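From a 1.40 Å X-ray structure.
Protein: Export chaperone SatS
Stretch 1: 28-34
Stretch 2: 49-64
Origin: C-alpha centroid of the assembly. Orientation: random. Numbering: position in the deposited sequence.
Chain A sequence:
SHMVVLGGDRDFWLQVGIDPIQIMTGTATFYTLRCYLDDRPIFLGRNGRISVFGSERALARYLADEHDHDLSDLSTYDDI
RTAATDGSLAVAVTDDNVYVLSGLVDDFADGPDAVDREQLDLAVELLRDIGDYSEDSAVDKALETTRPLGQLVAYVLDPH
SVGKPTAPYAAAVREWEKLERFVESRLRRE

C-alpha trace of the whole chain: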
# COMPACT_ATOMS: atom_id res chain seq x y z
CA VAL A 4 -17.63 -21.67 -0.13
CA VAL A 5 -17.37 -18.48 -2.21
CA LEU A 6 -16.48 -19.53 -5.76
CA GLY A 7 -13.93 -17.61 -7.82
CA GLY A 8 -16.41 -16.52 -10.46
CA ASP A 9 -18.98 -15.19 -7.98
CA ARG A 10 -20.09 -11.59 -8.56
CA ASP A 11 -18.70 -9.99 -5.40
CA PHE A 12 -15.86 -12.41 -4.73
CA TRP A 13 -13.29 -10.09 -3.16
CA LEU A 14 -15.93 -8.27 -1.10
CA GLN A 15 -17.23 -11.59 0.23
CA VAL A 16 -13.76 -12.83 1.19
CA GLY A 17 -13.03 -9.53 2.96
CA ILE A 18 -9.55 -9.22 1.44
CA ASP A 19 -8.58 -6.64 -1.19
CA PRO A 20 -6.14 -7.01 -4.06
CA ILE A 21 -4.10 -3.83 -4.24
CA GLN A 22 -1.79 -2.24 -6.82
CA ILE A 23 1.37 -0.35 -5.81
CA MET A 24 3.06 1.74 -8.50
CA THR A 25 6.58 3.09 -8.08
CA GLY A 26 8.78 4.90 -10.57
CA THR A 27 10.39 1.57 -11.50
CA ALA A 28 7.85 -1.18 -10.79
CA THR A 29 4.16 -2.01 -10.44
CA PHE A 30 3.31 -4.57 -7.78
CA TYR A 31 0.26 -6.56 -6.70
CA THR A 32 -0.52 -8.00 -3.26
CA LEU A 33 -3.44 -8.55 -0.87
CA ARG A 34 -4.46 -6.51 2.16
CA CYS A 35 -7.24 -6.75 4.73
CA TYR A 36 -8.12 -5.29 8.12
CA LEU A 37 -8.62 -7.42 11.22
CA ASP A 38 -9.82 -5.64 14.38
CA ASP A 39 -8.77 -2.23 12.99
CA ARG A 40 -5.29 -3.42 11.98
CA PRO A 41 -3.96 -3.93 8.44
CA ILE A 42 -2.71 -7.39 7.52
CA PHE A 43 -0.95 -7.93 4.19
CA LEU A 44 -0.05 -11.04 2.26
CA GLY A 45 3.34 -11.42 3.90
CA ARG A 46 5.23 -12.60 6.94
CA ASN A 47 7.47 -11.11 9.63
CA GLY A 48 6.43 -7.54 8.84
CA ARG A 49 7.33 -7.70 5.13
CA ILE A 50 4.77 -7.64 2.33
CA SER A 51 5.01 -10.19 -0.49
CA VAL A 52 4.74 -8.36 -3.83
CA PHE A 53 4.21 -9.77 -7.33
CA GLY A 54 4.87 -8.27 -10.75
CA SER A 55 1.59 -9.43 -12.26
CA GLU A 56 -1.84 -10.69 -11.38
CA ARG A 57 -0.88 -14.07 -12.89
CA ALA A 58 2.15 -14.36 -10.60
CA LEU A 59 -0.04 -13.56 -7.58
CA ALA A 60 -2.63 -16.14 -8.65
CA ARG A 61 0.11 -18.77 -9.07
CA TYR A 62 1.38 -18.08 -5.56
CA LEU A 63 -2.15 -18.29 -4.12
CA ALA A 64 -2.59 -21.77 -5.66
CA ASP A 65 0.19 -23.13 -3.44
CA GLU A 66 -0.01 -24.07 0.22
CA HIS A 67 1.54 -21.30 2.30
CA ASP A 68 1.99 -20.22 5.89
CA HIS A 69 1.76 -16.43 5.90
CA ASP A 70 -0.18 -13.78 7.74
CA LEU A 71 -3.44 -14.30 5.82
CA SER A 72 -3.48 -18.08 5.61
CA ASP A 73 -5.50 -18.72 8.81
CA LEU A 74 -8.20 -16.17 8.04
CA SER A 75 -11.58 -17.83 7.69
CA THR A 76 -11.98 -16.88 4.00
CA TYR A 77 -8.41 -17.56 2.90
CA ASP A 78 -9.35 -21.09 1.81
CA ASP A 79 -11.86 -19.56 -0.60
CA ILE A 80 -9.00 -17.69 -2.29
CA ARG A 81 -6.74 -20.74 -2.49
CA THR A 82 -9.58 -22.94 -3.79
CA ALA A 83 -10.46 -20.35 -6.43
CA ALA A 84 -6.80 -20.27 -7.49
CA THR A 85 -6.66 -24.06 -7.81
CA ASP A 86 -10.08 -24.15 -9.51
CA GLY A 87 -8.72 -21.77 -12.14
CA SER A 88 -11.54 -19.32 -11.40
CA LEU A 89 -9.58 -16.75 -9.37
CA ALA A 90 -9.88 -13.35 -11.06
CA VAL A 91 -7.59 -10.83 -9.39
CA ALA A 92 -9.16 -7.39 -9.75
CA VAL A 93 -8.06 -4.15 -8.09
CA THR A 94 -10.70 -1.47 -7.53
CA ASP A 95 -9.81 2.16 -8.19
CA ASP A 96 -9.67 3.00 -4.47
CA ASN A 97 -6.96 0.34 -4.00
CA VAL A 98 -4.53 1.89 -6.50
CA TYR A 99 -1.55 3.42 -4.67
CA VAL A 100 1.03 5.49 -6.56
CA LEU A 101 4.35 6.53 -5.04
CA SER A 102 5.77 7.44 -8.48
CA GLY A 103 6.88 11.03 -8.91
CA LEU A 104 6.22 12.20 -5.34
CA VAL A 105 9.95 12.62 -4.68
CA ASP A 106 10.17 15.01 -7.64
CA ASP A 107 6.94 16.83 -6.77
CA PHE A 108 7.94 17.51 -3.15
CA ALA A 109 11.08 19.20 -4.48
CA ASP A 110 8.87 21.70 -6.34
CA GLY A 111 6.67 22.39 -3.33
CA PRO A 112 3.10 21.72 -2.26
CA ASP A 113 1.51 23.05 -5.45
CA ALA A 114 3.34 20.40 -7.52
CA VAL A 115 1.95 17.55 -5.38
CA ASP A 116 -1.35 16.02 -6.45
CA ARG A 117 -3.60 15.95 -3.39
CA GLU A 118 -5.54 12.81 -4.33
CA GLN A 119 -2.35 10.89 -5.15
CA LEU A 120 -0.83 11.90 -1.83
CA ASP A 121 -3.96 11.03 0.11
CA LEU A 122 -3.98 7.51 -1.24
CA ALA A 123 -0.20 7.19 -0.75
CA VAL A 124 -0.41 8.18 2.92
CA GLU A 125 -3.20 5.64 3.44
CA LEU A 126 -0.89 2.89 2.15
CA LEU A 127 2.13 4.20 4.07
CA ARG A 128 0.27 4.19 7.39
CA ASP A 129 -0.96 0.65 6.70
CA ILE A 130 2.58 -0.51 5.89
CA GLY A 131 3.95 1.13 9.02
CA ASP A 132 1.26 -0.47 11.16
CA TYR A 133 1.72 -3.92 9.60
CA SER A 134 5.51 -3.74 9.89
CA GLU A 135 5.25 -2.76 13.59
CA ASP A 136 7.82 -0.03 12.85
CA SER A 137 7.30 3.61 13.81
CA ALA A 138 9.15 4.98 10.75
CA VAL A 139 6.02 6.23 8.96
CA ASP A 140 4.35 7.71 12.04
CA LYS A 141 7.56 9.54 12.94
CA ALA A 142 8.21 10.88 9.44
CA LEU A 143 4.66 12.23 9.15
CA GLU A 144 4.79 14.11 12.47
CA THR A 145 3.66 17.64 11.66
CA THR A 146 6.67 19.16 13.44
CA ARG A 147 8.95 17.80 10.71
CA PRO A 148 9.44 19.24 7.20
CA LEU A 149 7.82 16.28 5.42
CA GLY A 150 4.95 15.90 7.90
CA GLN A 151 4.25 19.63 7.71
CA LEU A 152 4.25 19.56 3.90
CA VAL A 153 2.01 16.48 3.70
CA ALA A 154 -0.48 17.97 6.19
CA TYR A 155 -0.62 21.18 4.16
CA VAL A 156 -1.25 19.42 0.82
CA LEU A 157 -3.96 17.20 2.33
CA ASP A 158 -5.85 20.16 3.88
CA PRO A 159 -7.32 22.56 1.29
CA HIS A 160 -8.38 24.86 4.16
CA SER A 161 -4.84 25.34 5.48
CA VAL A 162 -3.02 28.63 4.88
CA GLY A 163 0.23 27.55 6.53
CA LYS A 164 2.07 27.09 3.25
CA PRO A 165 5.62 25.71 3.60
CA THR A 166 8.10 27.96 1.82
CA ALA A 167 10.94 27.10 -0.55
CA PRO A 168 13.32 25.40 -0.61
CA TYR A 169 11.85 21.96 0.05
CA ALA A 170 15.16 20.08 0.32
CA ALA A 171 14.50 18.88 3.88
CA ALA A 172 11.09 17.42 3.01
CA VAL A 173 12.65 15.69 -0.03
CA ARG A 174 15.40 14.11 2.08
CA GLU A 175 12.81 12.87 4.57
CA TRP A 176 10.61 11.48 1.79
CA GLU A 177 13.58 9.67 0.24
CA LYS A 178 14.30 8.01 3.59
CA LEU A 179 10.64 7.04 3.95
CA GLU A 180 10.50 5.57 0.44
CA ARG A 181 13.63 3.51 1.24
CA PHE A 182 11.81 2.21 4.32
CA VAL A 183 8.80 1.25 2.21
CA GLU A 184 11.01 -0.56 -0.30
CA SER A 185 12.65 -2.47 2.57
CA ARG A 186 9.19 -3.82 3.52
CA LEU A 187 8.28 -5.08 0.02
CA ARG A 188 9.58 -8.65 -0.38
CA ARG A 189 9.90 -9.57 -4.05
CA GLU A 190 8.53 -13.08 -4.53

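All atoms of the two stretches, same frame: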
# COMPACT_ATOMS: atom_id res chain seq x y z
N ALA A 28 8.51 0.12 -10.84
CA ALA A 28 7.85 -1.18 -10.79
C ALA A 28 6.39 -1.00 -10.40
O ALA A 28 6.03 -0.06 -9.68
CB ALA A 28 8.54 -2.12 -9.79
N THR A 29 5.55 -1.91 -10.88
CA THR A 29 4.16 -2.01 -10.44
C THR A 29 3.96 -3.37 -9.80
O THR A 29 4.27 -4.40 -10.40
CB THR A 29 3.19 -1.81 -11.62
OG1 THR A 29 3.31 -0.48 -12.12
CG2 THR A 29 1.75 -2.05 -11.18
N PHE A 30 3.44 -3.36 -8.58
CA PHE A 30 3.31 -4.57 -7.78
C PHE A 30 1.86 -4.82 -7.41
O PHE A 30 1.05 -3.89 -7.29
CB PHE A 30 4.08 -4.46 -6.47
CG PHE A 30 5.56 -4.40 -6.63
CD1 PHE A 30 6.24 -5.42 -7.27
CD2 PHE A 30 6.28 -3.33 -6.14
CE1 PHE A 30 7.63 -5.36 -7.42
CE2 PHE A 30 7.65 -3.26 -6.29
CZ PHE A 30 8.33 -4.28 -6.93
N TYR A 31 1.56 -6.10 -7.17
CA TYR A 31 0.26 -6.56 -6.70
C TYR A 31 0.45 -7.35 -5.41
O TYR A 31 1.43 -8.09 -5.27
CB TYR A 31 -0.44 -7.44 -7.75
CG TYR A 31 -0.71 -6.63 -8.99
CD1 TYR A 31 -1.89 -5.89 -9.11
CD2 TYR A 31 0.25 -6.52 -10.01
CE1 TYR A 31 -2.13 -5.11 -10.23
CE2 TYR A 31 0.02 -5.73 -11.12
CZ TYR A 31 -1.17 -5.04 -11.23
OH TYR A 31 -1.39 -4.24 -12.33
N THR A 32 -0.49 -7.20 -4.49
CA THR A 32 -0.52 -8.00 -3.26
C THR A 32 -1.94 -7.97 -2.72
O THR A 32 -2.85 -7.44 -3.38
CB THR A 32 0.55 -7.53 -2.25
OG1 THR A 32 0.62 -8.47 -1.16
CG2 THR A 32 0.24 -6.15 -1.68
N LEU A 33 -2.14 -8.55 -1.54
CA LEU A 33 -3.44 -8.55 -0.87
C LEU A 33 -3.32 -7.85 0.47
O LEU A 33 -2.28 -7.92 1.14
CB LEU A 33 -3.95 -9.98 -0.60
CG LEU A 33 -4.07 -10.92 -1.80
CD1 LEU A 33 -4.55 -12.29 -1.35
CD2 LEU A 33 -5.01 -10.35 -2.86
N ARG A 34 -4.41 -7.18 0.87
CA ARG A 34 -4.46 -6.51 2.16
C ARG A 34 -5.87 -6.59 2.72
O ARG A 34 -6.85 -6.47 1.98
CB ARG A 34 -4.09 -5.03 2.01
CG ARG A 34 -4.04 -4.26 3.34
CD ARG A 34 -5.23 -3.29 3.47
NE ARG A 34 -5.31 -2.46 2.28
CZ ARG A 34 -6.34 -1.74 1.87
NH1 ARG A 34 -6.26 -1.05 0.76
NH2 ARG A 34 -7.46 -1.68 2.56
N ARG A 49 7.00 -8.04 6.51
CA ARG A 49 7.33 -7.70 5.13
C ARG A 49 6.25 -8.22 4.20
O ARG A 49 5.76 -9.34 4.36
CB ARG A 49 8.70 -8.25 4.71
CG ARG A 49 9.89 -7.72 5.53
CD ARG A 49 11.13 -7.48 4.65
NE ARG A 49 11.63 -8.70 4.02
CZ ARG A 49 12.23 -8.73 2.83
NH1 ARG A 49 12.40 -7.61 2.14
NH2 ARG A 49 12.65 -9.88 2.33
N ILE A 50 5.89 -7.40 3.22
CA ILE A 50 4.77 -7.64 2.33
C ILE A 50 5.27 -8.34 1.08
O ILE A 50 6.17 -7.84 0.40
CB ILE A 50 4.11 -6.31 1.95
CG1 ILE A 50 3.61 -5.58 3.20
CG2 ILE A 50 3.01 -6.51 0.89
CD1 ILE A 50 3.41 -4.09 2.99
N SER A 51 4.68 -9.49 0.76
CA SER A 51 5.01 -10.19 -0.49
C SER A 51 4.38 -9.46 -1.67
O SER A 51 3.16 -9.27 -1.72
CB SER A 51 4.48 -11.62 -0.44
OG SER A 51 5.20 -12.40 0.49
N VAL A 52 5.21 -9.06 -2.64
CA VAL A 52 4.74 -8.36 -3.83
C VAL A 52 5.05 -9.18 -5.08
O VAL A 52 6.03 -9.92 -5.14
CB VAL A 52 5.31 -6.93 -3.95
CG1 VAL A 52 4.77 -6.08 -2.82
CG2 VAL A 52 6.83 -6.94 -3.98
N PHE A 53 4.20 -9.00 -6.09
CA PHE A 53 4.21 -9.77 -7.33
C PHE A 53 4.12 -8.83 -8.52
O PHE A 53 3.43 -7.81 -8.46
CB PHE A 53 3.05 -10.78 -7.33
CG PHE A 53 3.14 -11.75 -6.19
CD1 PHE A 53 3.78 -12.97 -6.36
CD2 PHE A 53 2.63 -11.42 -4.94
CE1 PHE A 53 3.90 -13.85 -5.29
CE2 PHE A 53 2.75 -12.29 -3.87
CZ PHE A 53 3.37 -13.51 -4.05
N GLY A 54 4.83 -9.16 -9.60
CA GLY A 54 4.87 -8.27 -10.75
C GLY A 54 3.67 -8.34 -11.66
O GLY A 54 3.57 -7.56 -12.61
N SER A 55 2.76 -9.27 -11.41
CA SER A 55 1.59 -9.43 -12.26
C SER A 55 0.49 -10.12 -11.47
O SER A 55 0.75 -10.80 -10.46
CB SER A 55 1.90 -10.25 -13.51
OG SER A 55 2.22 -11.59 -13.16
N GLU A 56 -0.73 -9.96 -11.96
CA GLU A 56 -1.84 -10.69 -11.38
C GLU A 56 -1.65 -12.20 -11.54
O GLU A 56 -1.97 -12.97 -10.63
CB GLU A 56 -3.15 -10.20 -11.99
CG GLU A 56 -3.39 -8.72 -11.73
CD GLU A 56 -4.26 -8.06 -12.79
OE1 GLU A 56 -3.76 -7.18 -13.53
OE2 GLU A 56 -5.45 -8.42 -12.87
N ARG A 57 -1.10 -12.64 -12.68
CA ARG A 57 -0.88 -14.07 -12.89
C ARG A 57 0.10 -14.63 -11.86
O ARG A 57 -0.10 -15.73 -11.33
CB ARG A 57 -0.38 -14.34 -14.31
CG ARG A 57 -0.18 -15.82 -14.63
CD ARG A 57 -0.04 -16.08 -16.13
NE ARG A 57 1.35 -15.99 -16.58
CZ ARG A 57 1.75 -16.22 -17.83
NH1 ARG A 57 0.86 -16.57 -18.75
NH2 ARG A 57 3.03 -16.12 -18.16
N ALA A 58 1.18 -13.89 -11.58
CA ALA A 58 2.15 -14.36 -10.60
C ALA A 58 1.50 -14.48 -9.22
O ALA A 58 1.74 -15.46 -8.50
CB ALA A 58 3.35 -13.41 -10.57
N LEU A 59 0.69 -13.49 -8.84
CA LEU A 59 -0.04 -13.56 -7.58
C LEU A 59 -0.97 -14.77 -7.54
O LEU A 59 -1.00 -15.51 -6.55
CB LEU A 59 -0.81 -12.25 -7.38
CG LEU A 59 -1.76 -12.14 -6.18
CD1 LEU A 59 -1.07 -12.53 -4.87
CD2 LEU A 59 -2.37 -10.73 -6.09
N ALA A 60 -1.72 -15.00 -8.61
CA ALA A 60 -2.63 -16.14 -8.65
C ALA A 60 -1.87 -17.46 -8.54
O ALA A 60 -2.34 -18.40 -7.89
CB ALA A 60 -3.47 -16.09 -9.93
N ARG A 61 -0.69 -17.56 -9.18
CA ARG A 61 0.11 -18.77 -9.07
C ARG A 61 0.54 -19.02 -7.64
O ARG A 61 0.50 -20.15 -7.15
CB ARG A 61 1.36 -18.66 -9.94
CG ARG A 61 1.11 -18.83 -11.41
CD ARG A 61 0.88 -20.26 -11.73
NE ARG A 61 0.67 -20.42 -13.17
CZ ARG A 61 -0.23 -21.23 -13.70
NH1 ARG A 61 -1.00 -21.95 -12.90
NH2 ARG A 61 -0.35 -21.31 -15.01
N TYR A 62 0.98 -17.96 -6.95
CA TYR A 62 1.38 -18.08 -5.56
C TYR A 62 0.21 -18.54 -4.70
O TYR A 62 0.37 -19.42 -3.84
CB TYR A 62 1.90 -16.72 -5.08
CG TYR A 62 2.32 -16.68 -3.63
CD1 TYR A 62 3.62 -16.99 -3.26
CD2 TYR A 62 1.42 -16.32 -2.64
CE1 TYR A 62 4.01 -16.95 -1.93
CE2 TYR A 62 1.79 -16.28 -1.31
CZ TYR A 62 3.09 -16.60 -0.96
OH TYR A 62 3.47 -16.56 0.37
N LEU A 63 -0.98 -17.98 -4.93
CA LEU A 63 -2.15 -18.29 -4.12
C LEU A 63 -2.66 -19.71 -4.35
O LEU A 63 -3.43 -20.21 -3.53
CB LEU A 63 -3.26 -17.27 -4.37
CG LEU A 63 -2.94 -15.84 -3.95
CD1 LEU A 63 -3.95 -14.86 -4.56
CD2 LEU A 63 -2.92 -15.74 -2.43
N ALA A 64 -2.24 -20.37 -5.43
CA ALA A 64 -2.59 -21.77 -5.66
C ALA A 64 -1.80 -22.72 -4.78
O ALA A 64 -2.20 -23.88 -4.62
CB ALA A 64 -2.36 -22.15 -7.12
O HOH W 1 3.91 -5.00 -13.15

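The two stretches meet through a single antiparallel bridge between backbones, extended on one side by a water and on the other by a threonine hydroxyl, with apolar side chains from a following helix packing against the same strand.

The first stretch is mostly strand, running through to Arg 34. The second begins as strand 49-52, passes through a short connection, and enters a helix at Glu 56. The two strands do not lie flat alongside each other. Their axes approach to 6.1 Å and their directions differ by 120°, so they run roughly opposite but strongly crossed. Such a crossing fits with pairing at one point only.

That point is Tyr 31 with Phe 53. Tyr 31 CA and Phe 53 CA are 5.1 Å apart, and each residue both gives and accepts. Tyr 31 N donates to Phe 53 O at 2.8 Å, and Phe 53 N donates to Tyr 31 O at 3.0 Å. Phe 53 O also receives a CA-H...O contact, with Phe 30 CA at 3.3 Å.

Beyond the bridge the link changes form. Thr 29 O and Gly 54 O are 3.9 Å apart, and both are acceptors, so they cannot bond directly. Water 1 joins them by donating to both, at 2.8 Å to Thr 29 O and 2.6 Å to Gly 54 O. In the other direction, a side chain takes over: Thr 32 OG1 donates to Ser 51 O at 2.7 Å. The t rotamer of Thr 32 places its hydroxyl there. Thr 32 OG1 lies 3.7 Å from Ile 50 CG2.

The side chains of Phe 30 and Tyr 31 pack against different partners. Val 52 lies over one face of the Phe 30 ring. Val 52 CG2 is 3.8 Å from the centroid of the Phe 30 ring and 17° off the normal, a CH-pi contact between a methyl group and the aromatic face. Tyr 31 has the largest area covered by the other stretch. Glu 56 CG sits over a face of the Tyr 31 ring, 4.1 Å from its centroid and 12° off the normal. This methylene carbon makes a CH-pi contact, while Glu 56 OE1 is 4.0 Å from Tyr 31 OH. The tyrosine hydroxyl is hydrogen-bonded elsewhere in the structure.

The helix continues the contact. Its axis comes within 8.3 Å of strand 29-34 and runs 36° from the strand direction. Ser 55 caps its start, with Ser 55 OG accepting from Ala 58 N at 3.0 Å. Leu 59 and Leu 63 are four residues apart, about one helical turn, and both point toward the first stretch. Leu 59 CD2 lies 4.2 Å from Tyr 31 CB and also 4.2 Å from Leu 33 CD2. Leu 63 CD2 lies 4.0 Å from Leu 33 CD1. Leu 33 therefore meets both helix leucines. These three leucines are buried, and their contacts are apolar.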